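Local coordinates for putative uncharacterized protein (Chaetomium thermophilum, PDB 5T8V) that probably acts as a cohesin loader on chromatin, the crystallised chain being the C-terminal, helical-repeat part of the Scc2 protein, at residues L9-K21 with A65-P79. Residues are numbered along the deposited sequence; the frame is centred on the assembly and turned at random.
Sequences LRQRANVALHELK and ALKKTIELNCFMTVP
Ala-13 lies opposite Leu-72, Ala-16 opposite Thr-69 and Leu-20 opposite Ala-65 where helix 9-21 runs nearly antiparallel to helix 65-71, their axes 8.8 Å apart at 150°. The second helix ends in a Schellman motif, with Cys-74 N bonded to Thr-69 O and Asn-73, at positive phi, bonded through its N to Ile-70 O. That turn carries the chain back along the first helix, and Cys-74 and then Thr-77 to Pro-79 continue the contact.

Leu-72 lies over the small Ala-13 and Ala-16: its CD1 is 4.0 Å from Ala-16 CB, while CD2 meets Arg-12 NH1, the two side chains crossing at about a right angle. Cys-74 turns SG onto the same helix, 4.0 Å from Ala-13 CB. Further along, Leu-20 forks. With CG anti to the backbone N (chi1 179°), its CD1 packs 3.6 Å from Ala-65 CB and also against Leu-66, whereas CD2 touches Val-78 CG2 at 3.9 Å. Leu-17 CD1 touches the same valine methyl, and its CD2 is set against Thr-77 CG2.

Thr-69 splits its duties: OG1 bonds back to Leu-66 O (2.5 Å), which also accepts from Ile-70 N, leaving CG2 for Ala-16 and Leu-20. With a serine here the CG2 methyl is gone, which would probably open a gap beside Leu-20 CD1 and the Ala-16 backbone.

Behind the contact, Leu-66 also touches helix 120-136, and Val-78 rests on Leu-83 of helix 81-96. With no clear hydrogen bond between the segments, this pairing of helices 9-36 and 56-71 at the fragment's N-terminal end is mainly apolar, with a long salt bridge from Glu-19 OE1 to Lys-68 NZ (3.7 Å) at its exposed margin.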
ATOM      1  N   LEU A   9       8.622 -67.121  24.968  1.00 93.02           N
ATOM      2  CA  LEU A   9       7.466 -66.516  25.623  1.00 89.62           C
ATOM      3  C   LEU A   9       6.750 -67.493  26.549  1.00 87.84           C
ATOM      4  O   LEU A   9       6.172 -67.076  27.557  1.00 85.46           O
ATOM      5  CB  LEU A   9       6.495 -65.978  24.573  1.00 90.34           C
ATOM      6  CG  LEU A   9       5.286 -65.217  25.124  1.00 89.49           C
ATOM      7  CD1 LEU A   9       4.959 -64.029  24.234  1.00 87.93           C
ATOM      8  CD2 LEU A   9       4.070 -66.130  25.259  1.00 90.14           C
ATOM      9  N   ARG A  10       6.759 -68.786  26.221  1.00 62.25           N
ATOM     10  CA  ARG A  10       6.114 -69.778  27.075  1.00 61.25           C
ATOM     11  C   ARG A  10       6.691 -69.733  28.488  1.00 58.64           C
ATOM     12  O   ARG A  10       5.978 -69.468  29.469  1.00 56.22           O
ATOM     13  CB  ARG A  10       6.287 -71.168  26.453  1.00 65.35           C
ATOM     14  CG  ARG A  10       5.279 -72.215  26.909  1.00 65.09           C
ATOM     15  CD  ARG A  10       5.818 -73.081  28.038  1.00 65.20           C
ATOM     16  NE  ARG A  10       6.989 -73.858  27.634  1.00 67.89           N
ATOM     17  CZ  ARG A  10       7.597 -74.751  28.410  1.00 71.28           C
ATOM     18  NH1 ARG A  10       7.145 -74.990  29.635  1.00 71.31           N
ATOM     19  NH2 ARG A  10       8.656 -75.413  27.960  1.00 75.25           N
ATOM     20  N   GLN A  11       7.999 -69.971  28.605  1.00 64.86           N
ATOM     21  CA  GLN A  11       8.622 -70.019  29.921  1.00 62.79           C
ATOM     22  C   GLN A  11       8.542 -68.670  30.622  1.00 58.40           C
ATOM     23  O   GLN A  11       8.336 -68.611  31.837  1.00 57.60           O
ATOM     24  CB  GLN A  11      10.077 -70.476  29.804  1.00 64.68           C
ATOM     25  CG  GLN A  11      10.245 -71.867  29.213  1.00 67.85           C
ATOM     26  CD  GLN A  11      10.443 -71.850  27.710  1.00 69.86           C
ATOM     27  OE1 GLN A  11      10.534 -70.789  27.096  1.00 68.64           O
ATOM     28  NE2 GLN A  11      10.512 -73.035  27.110  1.00 73.63           N
ATOM     29  N   ARG A  12       8.707 -67.573  29.879  1.00 71.27           N
ATOM     30  CA  ARG A  12       8.557 -66.256  30.491  1.00 66.14           C
ATOM     31  C   ARG A  12       7.173 -66.106  31.108  1.00 62.18           C
ATOM     32  O   ARG A  12       7.034 -65.619  32.237  1.00 61.21           O
ATOM     33  CB  ARG A  12       8.800 -65.153  29.462  1.00 65.82           C
ATOM     34  CG  ARG A  12      10.120 -65.265  28.719  1.00 69.41           C
ATOM     35  CD  ARG A  12      10.697 -63.899  28.380  1.00 68.86           C
ATOM     36  NE  ARG A  12       9.670 -62.956  27.940  1.00 66.60           N
ATOM     37  CZ  ARG A  12       9.203 -62.864  26.698  1.00 66.61           C
ATOM     38  NH1 ARG A  12       8.269 -61.967  26.411  1.00 64.26           N
ATOM     39  NH2 ARG A  12       9.661 -63.665  25.744  1.00 68.66           N
ATOM     40  N   ALA A  13       6.136 -66.524  30.379  1.00 48.11           N
ATOM     41  CA  ALA A  13       4.782 -66.497  30.916  1.00 45.98           C
ATOM     42  C   ALA A  13       4.699 -67.282  32.216  1.00 46.14           C
ATOM     43  O   ALA A  13       4.166 -66.791  33.220  1.00 44.63           O
ATOM     44  CB  ALA A  13       3.799 -67.054  29.888  1.00 47.05           C
ATOM     45  N   ASN A  14       5.230 -68.509  32.223  1.00 49.59           N
ATOM     46  CA  ASN A  14       5.186 -69.300  33.451  1.00 51.38           C
ATOM     47  C   ASN A  14       5.907 -68.587  34.594  1.00 51.90           C
ATOM     48  O   ASN A  14       5.456 -68.630  35.746  1.00 52.02           O
ATOM     49  CB  ASN A  14       5.791 -70.682  33.213  1.00 54.93           C
ATOM     50  CG  ASN A  14       5.538 -71.635  34.368  1.00 56.74           C
ATOM     51  OD1 ASN A  14       5.666 -71.264  35.535  1.00 56.68           O
ATOM     52  ND2 ASN A  14       5.169 -72.870  34.048  1.00 58.62           N
ATOM     53  N   VAL A  15       7.025 -67.920  34.295  1.00 46.87           N
ATOM     54  CA  VAL A  15       7.776 -67.216  35.331  1.00 45.95           C
ATOM     55  C   VAL A  15       6.940 -66.083  35.913  1.00 42.69           C
ATOM     56  O   VAL A  15       6.827 -65.936  37.134  1.00 42.06           O
ATOM     57  CB  VAL A  15       9.115 -66.699  34.772  1.00 47.51           C
ATOM     58  CG1 VAL A  15       9.820 -65.794  35.784  1.00 47.09           C
ATOM     59  CG2 VAL A  15      10.019 -67.863  34.409  1.00 51.77           C
ATOM     60  N   ALA A  16       6.351 -65.257  35.046  1.00 55.63           N
ATOM     61  CA  ALA A  16       5.493 -64.181  35.531  1.00 51.59           C
ATOM     62  C   ALA A  16       4.354 -64.735  36.377  1.00 52.75           C
ATOM     63  O   ALA A  16       4.008 -64.165  37.420  1.00 52.85           O
ATOM     64  CB  ALA A  16       4.945 -63.373  34.357  1.00 48.18           C
ATOM     65  N   LEU A  17       3.767 -65.855  35.949  1.00 47.15           N
ATOM     66  CA  LEU A  17       2.683 -66.465  36.711  1.00 47.72           C
ATOM     67  C   LEU A  17       3.146 -66.857  38.107  1.00 49.02           C
ATOM     68  O   LEU A  17       2.497 -66.522  39.104  1.00 48.49           O
ATOM     69  CB  LEU A  17       2.141 -67.685  35.965  1.00 50.54           C
ATOM     70  CG  LEU A  17       0.979 -68.418  36.643  1.00 51.75           C
ATOM     71  CD1 LEU A  17      -0.293 -67.584  36.587  1.00 49.70           C
ATOM     72  CD2 LEU A  17       0.761 -69.780  36.008  1.00 54.17           C
ATOM     73  N   HIS A  18       4.269 -67.573  38.201  1.00 53.67           N
ATOM     74  CA  HIS A  18       4.731 -68.035  39.508  1.00 55.49           C
ATOM     75  C   HIS A  18       5.157 -66.870  40.393  1.00 53.96           C
ATOM     76  O   HIS A  18       4.953 -66.906  41.612  1.00 53.77           O
ATOM     77  CB  HIS A  18       5.877 -69.032  39.335  1.00 58.48           C
ATOM     78  CG  HIS A  18       5.427 -70.400  38.926  1.00 62.37           C
ATOM     79  ND1 HIS A  18       4.102 -70.781  38.936  1.00 63.31           N
ATOM     80  CD2 HIS A  18       6.124 -71.479  38.496  1.00 66.14           C
ATOM     81  CE1 HIS A  18       4.002 -72.034  38.531  1.00 66.41           C
ATOM     82  NE2 HIS A  18       5.215 -72.481  38.258  1.00 68.34           N
ATOM     83  N   GLU A  19       5.746 -65.829  39.803  1.00 57.90           N
ATOM     84  CA  GLU A  19       6.124 -64.656  40.584  1.00 56.85           C
ATOM     85  C   GLU A  19       4.893 -63.965  41.154  1.00 54.86           C
ATOM     86  O   GLU A  19       4.845 -63.636  42.346  1.00 54.22           O
ATOM     87  CB  GLU A  19       6.938 -63.690  39.720  1.00 56.19           C
ATOM     88  CG  GLU A  19       8.352 -64.168  39.418  1.00 59.25           C
ATOM     89  CD  GLU A  19       9.119 -63.208  38.527  1.00 58.87           C
ATOM     90  OE1 GLU A  19       8.501 -62.260  37.997  1.00 56.70           O
ATOM     91  OE2 GLU A  19      10.341 -63.401  38.357  1.00 60.88           O
ATOM     92  N   LEU A  20       3.875 -63.746  40.316  1.00 54.91           N
ATOM     93  CA  LEU A  20       2.656 -63.113  40.806  1.00 52.93           C
ATOM     94  C   LEU A  20       1.968 -63.980  41.852  1.00 54.49           C
ATOM     95  O   LEU A  20       1.405 -63.461  42.820  1.00 53.00           O
ATOM     96  CB  LEU A  20       1.699 -62.820  39.652  1.00 51.98           C
ATOM     97  CG  LEU A  20       0.395 -62.169  40.122  1.00 51.52           C
ATOM     98  CD1 LEU A  20       0.028 -60.988  39.251  1.00 50.13           C
ATOM     99  CD2 LEU A  20      -0.743 -63.182  40.151  1.00 52.51           C
ATOM    100  N   LYS A  21       1.983 -65.301  41.670  1.00 58.11           N
ATOM    101  CA  LYS A  21       1.395 -66.183  42.673  1.00 60.67           C
ATOM    102  C   LYS A  21       2.125 -66.049  44.003  1.00 61.05           C
ATOM    103  O   LYS A  21       1.499 -65.885  45.057  1.00 61.41           O
ATOM    104  CB  LYS A  21       1.422 -67.634  42.187  1.00 63.49           C
ATOM    105  CG  LYS A  21       0.372 -67.960  41.135  1.00 63.79           C
ATOM    106  CD  LYS A  21       0.124 -69.462  41.045  1.00 68.02           C
ATOM    107  CE  LYS A  21      -0.904 -69.791  39.974  1.00 69.19           C
ATOM    108  NZ  LYS A  21      -1.485 -71.156  40.137  1.00 72.79           N
ATOM    109  N   ALA A  65       3.338 -57.045  38.537  1.00 27.17           N
ATOM    110  CA  ALA A  65       3.208 -58.466  38.228  1.00 29.23           C
ATOM    111  C   ALA A  65       1.966 -58.738  37.384  1.00 29.88           C
ATOM    112  O   ALA A  65       2.014 -59.519  36.422  1.00 31.17           O
ATOM    113  CB  ALA A  65       3.169 -59.272  39.524  1.00 29.92           C
ATOM    114  N   LEU A  66       0.845 -58.100  37.727  1.00 32.93           N
ATOM    115  CA  LEU A  66      -0.379 -58.267  36.951  1.00 32.57           C
ATOM    116  C   LEU A  66      -0.168 -57.851  35.500  1.00 32.08           C
ATOM    117  O   LEU A  66      -0.591 -58.551  34.572  1.00 32.42           O
ATOM    118  CB  LEU A  66      -1.511 -57.456  37.584  1.00 31.29           C
ATOM    119  CG  LEU A  66      -2.059 -57.983  38.912  1.00 31.26           C
ATOM    120  CD1 LEU A  66      -2.873 -56.906  39.608  1.00 30.32           C
ATOM    121  CD2 LEU A  66      -2.907 -59.221  38.688  1.00 32.47           C
ATOM    122  N   LYS A  67       0.481 -56.704  35.282  1.00 32.26           N
ATOM    123  CA  LYS A  67       0.771 -56.273  33.919  1.00 33.60           C
ATOM    124  C   LYS A  67       1.623 -57.302  33.189  1.00 35.69           C
ATOM    125  O   LYS A  67       1.399 -57.577  32.004  1.00 36.37           O
ATOM    126  CB  LYS A  67       1.462 -54.909  33.935  1.00 33.17           C
ATOM    127  CG  LYS A  67       2.079 -54.503  32.605  1.00 34.84           C
ATOM    128  CD  LYS A  67       2.316 -53.000  32.544  1.00 35.34           C
ATOM    129  CE  LYS A  67       3.428 -52.636  31.577  1.00 37.89           C
ATOM    130  NZ  LYS A  67       4.782 -52.877  32.161  1.00 40.14           N
ATOM    131  N   LYS A  68       2.603 -57.888  33.882  1.00 43.03           N
ATOM    132  CA  LYS A  68       3.389 -58.957  33.271  1.00 45.45           C
ATOM    133  C   LYS A  68       2.493 -60.107  32.820  1.00 45.06           C
ATOM    134  O   LYS A  68       2.606 -60.587  31.686  1.00 45.75           O
ATOM    135  CB  LYS A  68       4.452 -59.462  34.247  1.00 47.96           C
ATOM    136  CG  LYS A  68       5.776 -58.721  34.169  1.00 49.33           C
ATOM    137  CD  LYS A  68       6.821 -59.378  35.062  1.00 52.71           C
ATOM    138  CE  LYS A  68       8.139 -58.621  35.043  1.00 53.80           C
ATOM    139  NZ  LYS A  68       9.162 -59.267  35.913  1.00 55.77           N
ATOM    140  N   THR A  69       1.592 -60.563  33.694  1.00 40.03           N
ATOM    141  CA  THR A  69       0.731 -61.688  33.331  1.00 41.63           C
ATOM    142  C   THR A  69      -0.180 -61.336  32.161  1.00 41.33           C
ATOM    143  O   THR A  69      -0.467 -62.187  31.312  1.00 42.74           O
ATOM    144  CB  THR A  69      -0.103 -62.136  34.532  1.00 42.00           C
ATOM    145  OG1 THR A  69      -0.872 -61.033  35.025  1.00 40.82           O
ATOM    146  CG2 THR A  69       0.793 -62.674  35.640  1.00 43.17           C
ATOM    147  N   ILE A  70      -0.649 -60.088  32.099  1.00 31.66           N
ATOM    148  CA  ILE A  70      -1.544 -59.687  31.016  1.00 31.00           C
ATOM    149  C   ILE A  70      -0.794 -59.658  29.690  1.00 31.20           C
ATOM    150  O   ILE A  70      -1.261 -60.200  28.681  1.00 31.48           O
ATOM    151  CB  ILE A  70      -2.197 -58.327  31.334  1.00 28.92           C
ATOM    152  CG1 ILE A  70      -3.293 -58.510  32.386  1.00 29.86           C
ATOM    153  CG2 ILE A  70      -2.788 -57.685  30.074  1.00 27.45           C
ATOM    154  CD1 ILE A  70      -3.868 -57.211  32.929  1.00 28.76           C
ATOM    155  N   GLU A  71       0.385 -59.030  29.667  1.00 45.09           N
ATOM    156  CA  GLU A  71       1.110 -58.887  28.408  1.00 47.83           C
ATOM    157  C   GLU A  71       1.588 -60.228  27.863  1.00 50.50           C
ATOM    158  O   GLU A  71       1.775 -60.366  26.649  1.00 51.01           O
ATOM    159  CB  GLU A  71       2.290 -57.934  28.588  1.00 49.30           C
ATOM    160  CG  GLU A  71       1.880 -56.474  28.672  1.00 50.10           C
ATOM    161  CD  GLU A  71       3.066 -55.539  28.790  1.00 52.80           C
ATOM    162  OE1 GLU A  71       4.200 -56.034  28.967  1.00 54.82           O
ATOM    163  OE2 GLU A  71       2.864 -54.309  28.705  1.00 52.73           O
ATOM    164  N   LEU A  72       1.791 -61.220  28.729  1.00 37.84           N
ATOM    165  CA  LEU A  72       2.209 -62.549  28.301  1.00 40.69           C
ATOM    166  C   LEU A  72       1.038 -63.513  28.155  1.00 42.25           C
ATOM    167  O   LEU A  72       1.255 -64.720  28.010  1.00 44.29           O
ATOM    168  CB  LEU A  72       3.240 -63.118  29.278  1.00 41.51           C
ATOM    169  CG  LEU A  72       4.511 -62.283  29.470  1.00 41.06           C
ATOM    170  CD1 LEU A  72       5.493 -63.021  30.361  1.00 42.43           C
ATOM    171  CD2 LEU A  72       5.164 -61.933  28.137  1.00 41.94           C
ATOM    172  N   ASN A  73      -0.195 -63.008  28.194  1.00 56.93           N
ATOM    173  CA  ASN A  73      -1.384 -63.808  27.905  1.00 60.10           C
ATOM    174  C   ASN A  73      -1.487 -65.032  28.813  1.00 61.35           C
ATOM    175  O   ASN A  73      -1.967 -66.088  28.394  1.00 65.03           O
ATOM    176  CB  ASN A  73      -1.410 -64.236  26.435  1.00 62.35           C
ATOM    177  CG  ASN A  73      -2.786 -64.686  25.986  1.00 64.59           C
ATOM    178  OD1 ASN A  73      -3.802 -64.202  26.485  1.00 62.58           O
ATOM    179  ND2 ASN A  73      -2.826 -65.620  25.041  1.00 68.74           N
ATOM    180  N   CYS A  74      -1.033 -64.903  30.060  1.00 39.09           N
ATOM    181  CA  CYS A  74      -1.217 -65.944  31.062  1.00 38.43           C
ATOM    182  C   CYS A  74      -2.029 -65.465  32.256  1.00 36.94           C
ATOM    183  O   CYS A  74      -2.175 -66.214  33.229  1.00 38.33           O
ATOM    184  CB  CYS A  74       0.142 -66.478  31.540  1.00 39.74           C
ATOM    185  SG  CYS A  74       1.216 -65.251  32.312  1.00 37.85           S
ATOM    186  N   PHE A  75      -2.560 -64.241  32.211  1.00 44.11           N
ATOM    187  CA  PHE A  75      -3.427 -63.751  33.275  1.00 43.18           C
ATOM    188  C   PHE A  75      -4.668 -64.616  33.442  1.00 46.71           C
ATOM    189  O   PHE A  75      -5.264 -64.626  34.524  1.00 47.04           O
ATOM    190  CB  PHE A  75      -3.821 -62.302  32.976  1.00 39.79           C
ATOM    191  CG  PHE A  75      -4.693 -61.675  34.024  1.00 37.86           C
ATOM    192  CD1 PHE A  75      -4.253 -61.552  35.332  1.00 37.25           C
ATOM    193  CD2 PHE A  75      -5.947 -61.184  33.695  1.00 36.86           C
ATOM    194  CE1 PHE A  75      -5.052 -60.967  36.295  1.00 36.32           C
ATOM    195  CE2 PHE A  75      -6.750 -60.596  34.654  1.00 36.39           C
ATOM    196  CZ  PHE A  75      -6.303 -60.487  35.955  1.00 36.18           C
ATOM    197  N   MET A  76      -5.062 -65.348  32.398  1.00 60.84           N
ATOM    198  CA  MET A  76      -6.233 -66.213  32.484  1.00 64.32           C
ATOM    199  C   MET A  76      -6.019 -67.361  33.461  1.00 65.97           C
ATOM    200  O   MET A  76      -6.990 -67.897  34.007  1.00 67.50           O
ATOM    201  CB  MET A  76      -6.568 -66.763  31.100  1.00 67.63           C
ATOM    202  CG  MET A  76      -5.460 -67.616  30.495  1.00 71.34           C
ATOM    203  SD  MET A  76      -5.620 -67.818  28.712  1.00 76.45           S
ATOM    204  CE  MET A  76      -5.258 -66.156  28.143  1.00 73.68           C
ATOM    205  N   THR A  77      -4.766 -67.754  33.693  1.00 60.52           N
ATOM    206  CA  THR A  77      -4.477 -68.902  34.546  1.00 62.31           C
ATOM    207  C   THR A  77      -4.500 -68.555  36.028  1.00 61.69           C
ATOM    208  O   THR A  77      -4.619 -69.463  36.858  1.00 64.68           O
ATOM    209  CB  THR A  77      -3.115 -69.495  34.181  1.00 62.76           C
ATOM    210  OG1 THR A  77      -3.008 -69.612  32.757  1.00 62.88           O
ATOM    211  CG2 THR A  77      -2.939 -70.875  34.810  1.00 65.36           C
ATOM    212  N   VAL A  78      -4.385 -67.276  36.378  1.00 48.39           N
ATOM    213  CA  VAL A  78      -4.421 -66.847  37.774  1.00 47.15           C
ATOM    214  C   VAL A  78      -5.690 -67.392  38.421  1.00 48.04           C
ATOM    215  O   VAL A  78      -6.785 -67.201  37.874  1.00 47.68           O
ATOM    216  CB  VAL A  78      -4.353 -65.316  37.891  1.00 43.96           C
ATOM    217  CG1 VAL A  78      -4.635 -64.862  39.327  1.00 43.17           C
ATOM    218  CG2 VAL A  78      -2.991 -64.818  37.440  1.00 42.82           C
ATOM    219  N   PRO A  79      -5.604 -68.063  39.568  1.00 46.83           N
ATOM    220  CA  PRO A  79      -6.820 -68.578  40.207  1.00 48.41           C
ATOM    221  C   PRO A  79      -7.847 -67.477  40.417  1.00 46.91           C
ATOM    222  O   PRO A  79      -7.550 -66.419  40.974  1.00 44.67           O
ATOM    223  CB  PRO A  79      -6.308 -69.140  41.538  1.00 50.32           C
ATOM    224  CG  PRO A  79      -4.885 -69.473  41.282  1.00 50.98           C
ATOM    225  CD  PRO A  79      -4.391 -68.443  40.310  1.00 48.12           C
TER